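Local coordinates for MutT/nudix family protein (Deinococcus radiodurans, PDB 2W4E) that probably hydrolyses ADP-ribose as a magnesium-dependent Nudix pyrophosphatase, this chain being the Nudix domain of an N-terminally truncated form, at residues G4-Q16 with G80-T92. Numbering follows the deposited sequence. Where two conformers were deposited one is given.
Sequences GPRAVFILPVTAQ and GVVFYPLLALGVT
Strands 6-14 and 82-89 pair in parallel, their axes 4.5 Å apart at closest approach and 25° from parallel, with Arg-6 beside Val-82 and Pro-12 beside Ala-88. From Ala-7 N on Val-82 O to Val-13 N on Ala-88 O, odd-numbered residues of 6-14 use both N-H and C=O toward even-numbered ones of 82-89, as where Leu-86 N bonds Phe-9 O at 2.7 Å. The ladder frays at its start, where Val-82 N reaches Pro-5 O in a weak bond and a water bridges Pro-5 O and Gly-80 O. At the far end the positive phi of Gly-90 (61°) turns the strand out of its extended run, yet Val-91 N still bonds Val-13 O at 3.0 Å.

One face carries Ala-7, Phe-9, Leu-11, Phe-83 and Leu-87. Phe-9 CE2 stands over one face of the Phe-83 ring, offset toward its rim and 3.3 Å from Phe-83 CD2; the planes meet at 35°, an oblique pair. Ala-7 CB touches Phe-83 CE1 at 3.8 Å. Replacing Phe-83 by alanine would probably deprive Phe-9 CE2 and Ala-7 CB of their shared partner and open a gap there. Further along, Leu-11 and Leu-87 lie side by side, Leu-11 CG 4.0 Å from Leu-87 CD1, and Phe-9 and Leu-11 meet helix 126-141.

On the reverse face, Ile-10 CG2, anti to its own N, meets Ala-88 CB at 3.7 Å, and Arg-6 CG approaches the Tyr-84 ring edge in plane. Val-8 and Pro-12 pack on helix 47-59. This parallel pair within a mixed sheet, with helices over both faces, is characteristic of the alpha/beta/alpha sandwich of the Nudix fold.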
ATOM      1  N   GLY A   4      -2.726  17.493  11.100  1.00 46.79           N
ATOM      2  CA  GLY A   4      -1.582  17.220  10.233  1.00 43.04           C
ATOM      3  C   GLY A   4      -1.918  17.330   8.755  1.00 39.58           C
ATOM      4  O   GLY A   4      -3.086  17.520   8.403  1.00 39.07           O
ATOM      5  N   PRO A   5      -0.894  17.237   7.883  1.00 37.15           N
ATOM      6  CA  PRO A   5      -1.207  17.307   6.458  1.00 34.87           C
ATOM      7  C   PRO A   5      -1.967  16.032   6.049  1.00 32.86           C
ATOM      8  O   PRO A   5      -1.751  14.961   6.623  1.00 31.06           O
ATOM      9  CB  PRO A   5       0.178  17.373   5.793  1.00 34.79           C
ATOM     10  CG  PRO A   5       1.112  16.718   6.762  1.00 36.21           C
ATOM     11  CD  PRO A   5       0.518  16.884   8.137  1.00 37.17           C
ATOM     12  N   ARG A   6      -2.892  16.169   5.102  1.00 31.48           N
ATOM     13  CA  ARG A   6      -3.692  15.030   4.643  1.00 30.03           C
ATOM     14  C   ARG A   6      -3.814  15.082   3.126  1.00 28.19           C
ATOM     15  O   ARG A   6      -3.860  16.162   2.553  1.00 27.93           O
ATOM     16  CB  ARG A   6      -5.095  15.068   5.262  1.00 30.80           C
ATOM     17  CG  ARG A   6      -5.120  15.103   6.792  1.00 34.21           C
ATOM     18  CD  ARG A   6      -6.534  15.157   7.383  1.00 36.88           C
ATOM     19  NE  ARG A   6      -7.213  16.438   7.136  1.00 40.88           N
ATOM     20  CZ  ARG A   6      -8.535  16.629   7.182  1.00 44.09           C
ATOM     21  NH1 ARG A   6      -9.369  15.630   7.462  1.00 44.76           N
ATOM     22  NH2 ARG A   6      -9.030  17.835   6.928  1.00 47.02           N
ATOM     23  N   ALA A   7      -3.888  13.916   2.476  1.00 26.18           N
ATOM     24  CA  ALA A   7      -4.257  13.866   1.062  1.00 24.07           C
ATOM     25  C   ALA A   7      -5.307  12.776   0.931  1.00 23.34           C
ATOM     26  O   ALA A   7      -5.352  11.833   1.750  1.00 22.64           O
ATOM     27  CB  ALA A   7      -3.040  13.544   0.209  1.00 23.91           C
ATOM     28  N   VAL A   8      -6.136  12.905  -0.100  0.50 22.87           N
ATOM     29  CA  VAL A   8      -7.179  11.935  -0.387  0.50 21.55           C
ATOM     30  C   VAL A   8      -6.826  11.178  -1.661  0.50 21.93           C
ATOM     31  O   VAL A   8      -6.253  11.758  -2.571  0.50 21.95           O
ATOM     32  CB  VAL A   8      -8.554  12.649  -0.472  0.50 22.33           C
ATOM     33  CG1 VAL A   8      -8.573  13.693  -1.594  0.50 18.19           C
ATOM     34  CG2 VAL A   8      -9.635  11.641  -0.627  0.50 21.97           C
ATOM     35  N   PHE A   9      -7.081   9.867  -1.686  1.00 21.67           N
ATOM     36  CA  PHE A   9      -6.811   9.057  -2.862  1.00 22.16           C
ATOM     37  C   PHE A   9      -8.147   8.451  -3.222  1.00 21.38           C
ATOM     38  O   PHE A   9      -8.878   7.981  -2.354  1.00 22.85           O
ATOM     39  CB  PHE A   9      -5.783   7.958  -2.553  1.00 21.95           C
ATOM     40  CG  PHE A   9      -4.368   8.425  -2.657  1.00 23.09           C
ATOM     41  CD1 PHE A   9      -3.556   7.996  -3.705  1.00 23.38           C
ATOM     42  CD2 PHE A   9      -3.848   9.327  -1.723  1.00 23.76           C
ATOM     43  CE1 PHE A   9      -2.228   8.471  -3.844  1.00 20.91           C
ATOM     44  CE2 PHE A   9      -2.536   9.800  -1.861  1.00 22.54           C
ATOM     45  CZ  PHE A   9      -1.733   9.364  -2.924  1.00 25.10           C
ATOM     46  N   ILE A  10      -8.466   8.480  -4.501  1.00 20.71           N
ATOM     47  CA  ILE A  10      -9.753   8.032  -4.996  1.00 18.53           C
ATOM     48  C   ILE A  10      -9.597   7.036  -6.110  1.00 17.96           C
ATOM     49  O   ILE A  10      -9.064   7.362  -7.203  1.00 17.87           O
ATOM     50  CB  ILE A  10     -10.612   9.224  -5.560  1.00 18.81           C
ATOM     51  CG1 ILE A  10     -10.843  10.310  -4.506  1.00 20.77           C
ATOM     52  CG2 ILE A  10     -11.989   8.691  -6.079  1.00 18.91           C
ATOM     53  CD1 ILE A  10      -9.869  11.434  -4.613  1.00 23.62           C
ATOM     54  N   LEU A  11     -10.123   5.845  -5.883  1.00 17.33           N
ATOM     55  CA  LEU A  11     -10.254   4.880  -6.960  1.00 18.76           C
ATOM     56  C   LEU A  11     -11.646   5.051  -7.623  1.00 17.03           C
ATOM     57  O   LEU A  11     -12.649   4.657  -7.048  1.00 17.74           O
ATOM     58  CB  LEU A  11     -10.080   3.450  -6.411  1.00 16.50           C
ATOM     59  CG  LEU A  11     -10.442   2.281  -7.358  1.00 17.19           C
ATOM     60  CD1 LEU A  11      -9.629   2.407  -8.685  1.00 17.18           C
ATOM     61  CD2 LEU A  11     -10.130   0.957  -6.591  1.00 18.73           C
ATOM     62  N   PRO A  12     -11.713   5.648  -8.829  1.00 19.23           N
ATOM     63  CA  PRO A  12     -13.007   5.940  -9.423  1.00 18.32           C
ATOM     64  C   PRO A  12     -13.425   4.778 -10.335  1.00 19.63           C
ATOM     65  O   PRO A  12     -12.616   4.317 -11.179  1.00 19.41           O
ATOM     66  CB  PRO A  12     -12.707   7.200 -10.278  1.00 18.75           C
ATOM     67  CG  PRO A  12     -11.252   7.499 -10.077  1.00 18.49           C
ATOM     68  CD  PRO A  12     -10.659   6.159  -9.720  1.00 18.20           C
ATOM     69  N   VAL A  13     -14.653   4.281 -10.165  1.00 19.31           N
ATOM     70  CA  VAL A  13     -15.128   3.143 -10.961  1.00 19.52           C
ATOM     71  C   VAL A  13     -16.471   3.520 -11.612  1.00 21.34           C
ATOM     72  O   VAL A  13     -17.395   4.006 -10.925  1.00 20.50           O
ATOM     73  CB  VAL A  13     -15.258   1.866 -10.118  1.00 18.67           C
ATOM     74  CG1 VAL A  13     -15.997   0.732 -10.884  1.00 20.21           C
ATOM     75  CG2 VAL A  13     -13.874   1.375  -9.575  1.00 18.96           C
ATOM     76  N   THR A  14     -16.583   3.283 -12.914  1.00 21.71           N
ATOM     77  CA  THR A  14     -17.824   3.610 -13.652  1.00 23.82           C
ATOM     78  C   THR A  14     -18.925   2.547 -13.425  1.00 23.88           C
ATOM     79  O   THR A  14     -18.644   1.455 -12.884  1.00 23.61           O
ATOM     80  CB  THR A  14     -17.524   3.711 -15.146  1.00 23.96           C
ATOM     81  OG1 THR A  14     -17.232   2.394 -15.671  1.00 24.55           O
ATOM     82  CG2 THR A  14     -16.341   4.594 -15.355  1.00 23.61           C
ATOM     83  N   ALA A  15     -20.155   2.869 -13.823  1.00 23.41           N
ATOM     84  CA  ALA A  15     -21.273   1.909 -13.857  1.00 25.25           C
ATOM     85  C   ALA A  15     -20.913   0.646 -14.625  1.00 25.90           C
ATOM     86  O   ALA A  15     -21.394  -0.432 -14.300  1.00 27.58           O
ATOM     87  CB  ALA A  15     -22.560   2.563 -14.522  1.00 24.71           C
ATOM     88  N   GLN A  16     -20.058   0.784 -15.631  1.00 26.08           N
ATOM     89  CA  GLN A  16     -19.590  -0.348 -16.439  1.00 28.10           C
ATOM     90  C   GLN A  16     -18.439  -1.148 -15.801  1.00 27.85           C
ATOM     91  O   GLN A  16     -17.950  -2.089 -16.408  1.00 30.53           O
ATOM     92  CB  GLN A  16     -19.109   0.159 -17.807  1.00 28.82           C
ATOM     93  CG  GLN A  16     -20.172   0.311 -18.866  1.00 34.30           C
ATOM     94  CD  GLN A  16     -21.302   1.222 -18.487  1.00 41.08           C
ATOM     95  OE1 GLN A  16     -21.093   2.419 -18.239  1.00 48.64           O
ATOM     96  NE2 GLN A  16     -22.524   0.692 -18.488  1.00 44.53           N
ATOM     97  N   GLY A  80       4.850  12.639   8.797  1.00 27.95           N
ATOM     98  CA  GLY A  80       3.562  12.409   9.449  1.00 26.40           C
ATOM     99  C   GLY A  80       2.305  12.478   8.573  1.00 25.74           C
ATOM    100  O   GLY A  80       1.199  12.376   9.098  1.00 24.87           O
ATOM    101  N   VAL A  81       2.461  12.627   7.248  1.00 25.57           N
ATOM    102  CA  VAL A  81       1.295  12.759   6.337  1.00 25.18           C
ATOM    103  C   VAL A  81       0.438  11.486   6.376  1.00 24.69           C
ATOM    104  O   VAL A  81       0.982  10.367   6.498  1.00 22.94           O
ATOM    105  CB  VAL A  81       1.698  13.107   4.890  1.00 26.09           C
ATOM    106  CG1 VAL A  81       2.338  11.927   4.233  1.00 27.96           C
ATOM    107  CG2 VAL A  81       0.444  13.514   4.033  1.00 25.68           C
ATOM    108  N   VAL A  82      -0.892  11.670   6.352  1.00 23.55           N
ATOM    109  CA  VAL A  82      -1.843  10.564   6.261  1.00 23.49           C
ATOM    110  C   VAL A  82      -2.553  10.630   4.901  1.00 23.01           C
ATOM    111  O   VAL A  82      -2.974  11.715   4.448  1.00 22.23           O
ATOM    112  CB  VAL A  82      -2.873  10.563   7.412  1.00 24.13           C
ATOM    113  CG1 VAL A  82      -3.822   9.367   7.340  1.00 24.65           C
ATOM    114  CG2 VAL A  82      -2.168  10.570   8.751  1.00 27.53           C
ATOM    115  N   PHE A  83      -2.653   9.464   4.267  1.00 21.69           N
ATOM    116  CA  PHE A  83      -3.370   9.287   3.010  1.00 21.75           C
ATOM    117  C   PHE A  83      -4.682   8.604   3.334  1.00 21.26           C
ATOM    118  O   PHE A  83      -4.691   7.568   3.993  1.00 21.15           O
ATOM    119  CB  PHE A  83      -2.511   8.407   2.062  1.00 21.56           C
ATOM    120  CG  PHE A  83      -1.402   9.162   1.381  1.00 21.24           C
ATOM    121  CD1 PHE A  83      -1.157  10.511   1.704  1.00 20.41           C
ATOM    122  CD2 PHE A  83      -0.560   8.523   0.467  1.00 19.65           C
ATOM    123  CE1 PHE A  83      -0.153  11.215   1.092  1.00 21.59           C
ATOM    124  CE2 PHE A  83       0.462   9.213  -0.170  1.00 19.27           C
ATOM    125  CZ  PHE A  83       0.694  10.538   0.123  1.00 21.88           C
ATOM    126  N   TYR A  84      -5.789   9.207   2.893  1.00 22.17           N
ATOM    127  CA  TYR A  84      -7.113   8.643   3.064  1.00 22.25           C
ATOM    128  C   TYR A  84      -7.677   8.107   1.757  1.00 21.41           C
ATOM    129  O   TYR A  84      -8.034   8.890   0.866  1.00 21.61           O
ATOM    130  CB  TYR A  84      -8.083   9.688   3.659  1.00 23.82           C
ATOM    131  CG  TYR A  84      -7.750  10.010   5.085  1.00 25.22           C
ATOM    132  CD1 TYR A  84      -8.175   9.185   6.122  1.00 26.54           C
ATOM    133  CD2 TYR A  84      -6.991  11.143   5.397  1.00 29.73           C
ATOM    134  CE1 TYR A  84      -7.857   9.472   7.445  1.00 30.04           C
ATOM    135  CE2 TYR A  84      -6.670  11.443   6.734  1.00 31.38           C
ATOM    136  CZ  TYR A  84      -7.099  10.599   7.728  1.00 30.79           C
ATOM    137  OH  TYR A  84      -6.761  10.895   9.017  1.00 38.62           O
ATOM    138  N   PRO A  85      -7.764   6.777   1.626  1.00 20.78           N
ATOM    139  CA  PRO A  85      -8.286   6.246   0.360  1.00 21.32           C
ATOM    140  C   PRO A  85      -9.813   6.133   0.337  1.00 21.83           C
ATOM    141  O   PRO A  85     -10.423   5.847   1.386  1.00 22.29           O
ATOM    142  CB  PRO A  85      -7.610   4.875   0.235  1.00 21.23           C
ATOM    143  CG  PRO A  85      -7.346   4.436   1.654  1.00 21.21           C
ATOM    144  CD  PRO A  85      -7.198   5.734   2.489  1.00 21.21           C
ATOM    145  N   LEU A  86     -10.431   6.438  -0.815  1.00 20.91           N
ATOM    146  CA  LEU A  86     -11.857   6.170  -1.019  1.00 21.23           C
ATOM    147  C   LEU A  86     -12.119   5.443  -2.343  1.00 20.19           C
ATOM    148  O   LEU A  86     -11.469   5.731  -3.386  1.00 20.78           O
ATOM    149  CB  LEU A  86     -12.736   7.442  -0.915  1.00 21.36           C
ATOM    150  CG  LEU A  86     -12.778   8.122   0.487  1.00 23.51           C
ATOM    151  CD1 LEU A  86     -11.806   9.242   0.512  1.00 25.92           C
ATOM    152  CD2 LEU A  86     -14.191   8.639   0.876  1.00 26.74           C
ATOM    153  N   LEU A  87     -13.092   4.546  -2.301  1.00 18.32           N
ATOM    154  CA  LEU A  87     -13.659   3.979  -3.522  1.00 18.32           C
ATOM    155  C   LEU A  87     -14.880   4.809  -4.005  1.00 18.28           C
ATOM    156  O   LEU A  87     -15.885   4.947  -3.280  1.00 18.89           O
ATOM    157  CB  LEU A  87     -14.077   2.556  -3.245  1.00 17.60           C
ATOM    158  CG  LEU A  87     -14.858   1.845  -4.352  1.00 18.03           C
ATOM    159  CD1 LEU A  87     -13.974   1.709  -5.655  1.00 14.19           C
ATOM    160  CD2 LEU A  87     -15.279   0.472  -3.845  1.00 16.01           C
ATOM    161  N   ALA A  88     -14.794   5.347  -5.213  1.00 19.24           N
ATOM    162  CA  ALA A  88     -15.931   6.079  -5.817  1.00 19.08           C
ATOM    163  C   ALA A  88     -16.628   5.197  -6.889  1.00 20.27           C
ATOM    164  O   ALA A  88     -15.982   4.666  -7.809  1.00 18.70           O
ATOM    165  CB  ALA A  88     -15.449   7.424  -6.407  1.00 19.99           C
ATOM    166  N   LEU A  89     -17.947   5.034  -6.763  1.00 19.52           N
ATOM    167  CA  LEU A  89     -18.697   4.156  -7.682  1.00 20.81           C
ATOM    168  C   LEU A  89     -19.646   4.969  -8.537  1.00 21.63           C
ATOM    169  O   LEU A  89     -19.921   6.160  -8.237  1.00 21.31           O
ATOM    170  CB  LEU A  89     -19.463   3.077  -6.882  1.00 20.89           C
ATOM    171  CG  LEU A  89     -18.402   2.316  -6.058  1.00 23.50           C
ATOM    172  CD1 LEU A  89     -18.918   1.775  -4.765  1.00 27.96           C
ATOM    173  CD2 LEU A  89     -17.666   1.211  -6.885  1.00 23.42           C
ATOM    174  N   GLY A  90     -20.158   4.347  -9.596  1.00 21.48           N
ATOM    175  CA  GLY A  90     -21.114   5.061 -10.462  1.00 22.49           C
ATOM    176  C   GLY A  90     -20.536   6.315 -11.101  1.00 22.90           C
ATOM    177  O   GLY A  90     -21.266   7.267 -11.381  1.00 22.32           O
ATOM    178  N   VAL A  91     -19.230   6.314 -11.384  1.00 23.42           N
ATOM    179  CA  VAL A  91     -18.554   7.512 -11.868  1.00 22.69           C
ATOM    180  C   VAL A  91     -18.875   7.831 -13.341  1.00 24.16           C
ATOM    181  O   VAL A  91     -18.876   6.945 -14.199  1.00 22.06           O
ATOM    182  CB  VAL A  91     -17.004   7.423 -11.666  1.00 23.71           C
ATOM    183  CG1 VAL A  91     -16.344   8.720 -12.151  1.00 24.01           C
ATOM    184  CG2 VAL A  91     -16.680   7.148 -10.156  1.00 20.69           C
ATOM    185  N   THR A  92     -19.244   9.084 -13.591  1.00 23.74           N
ATOM    186  CA  THR A  92     -19.483   9.588 -14.950  1.00 25.42           C
ATOM    187  C   THR A  92     -18.359  10.563 -15.297  1.00 26.40           C
ATOM    188  O   THR A  92     -17.825  11.191 -14.401  1.00 26.48           O
ATOM    189  CB  THR A  92     -20.862  10.351 -15.055  1.00 25.54           C
ATOM    190  OG1 THR A  92     -20.939  11.328 -14.030  1.00 24.94           O
ATOM    191  CG2 THR A  92     -22.039   9.389 -14.885  1.00 24.10           C
TER
HETATM  192  O   HOH W   1      -0.871  14.149   9.258  1.00 41.74           O
HETATM  193  O   HOH W   2     -20.245   1.684 -10.317  1.00 21.62           O
HETATM  194  O   HOH W   3     -20.769   5.381 -14.947  1.00 21.56           O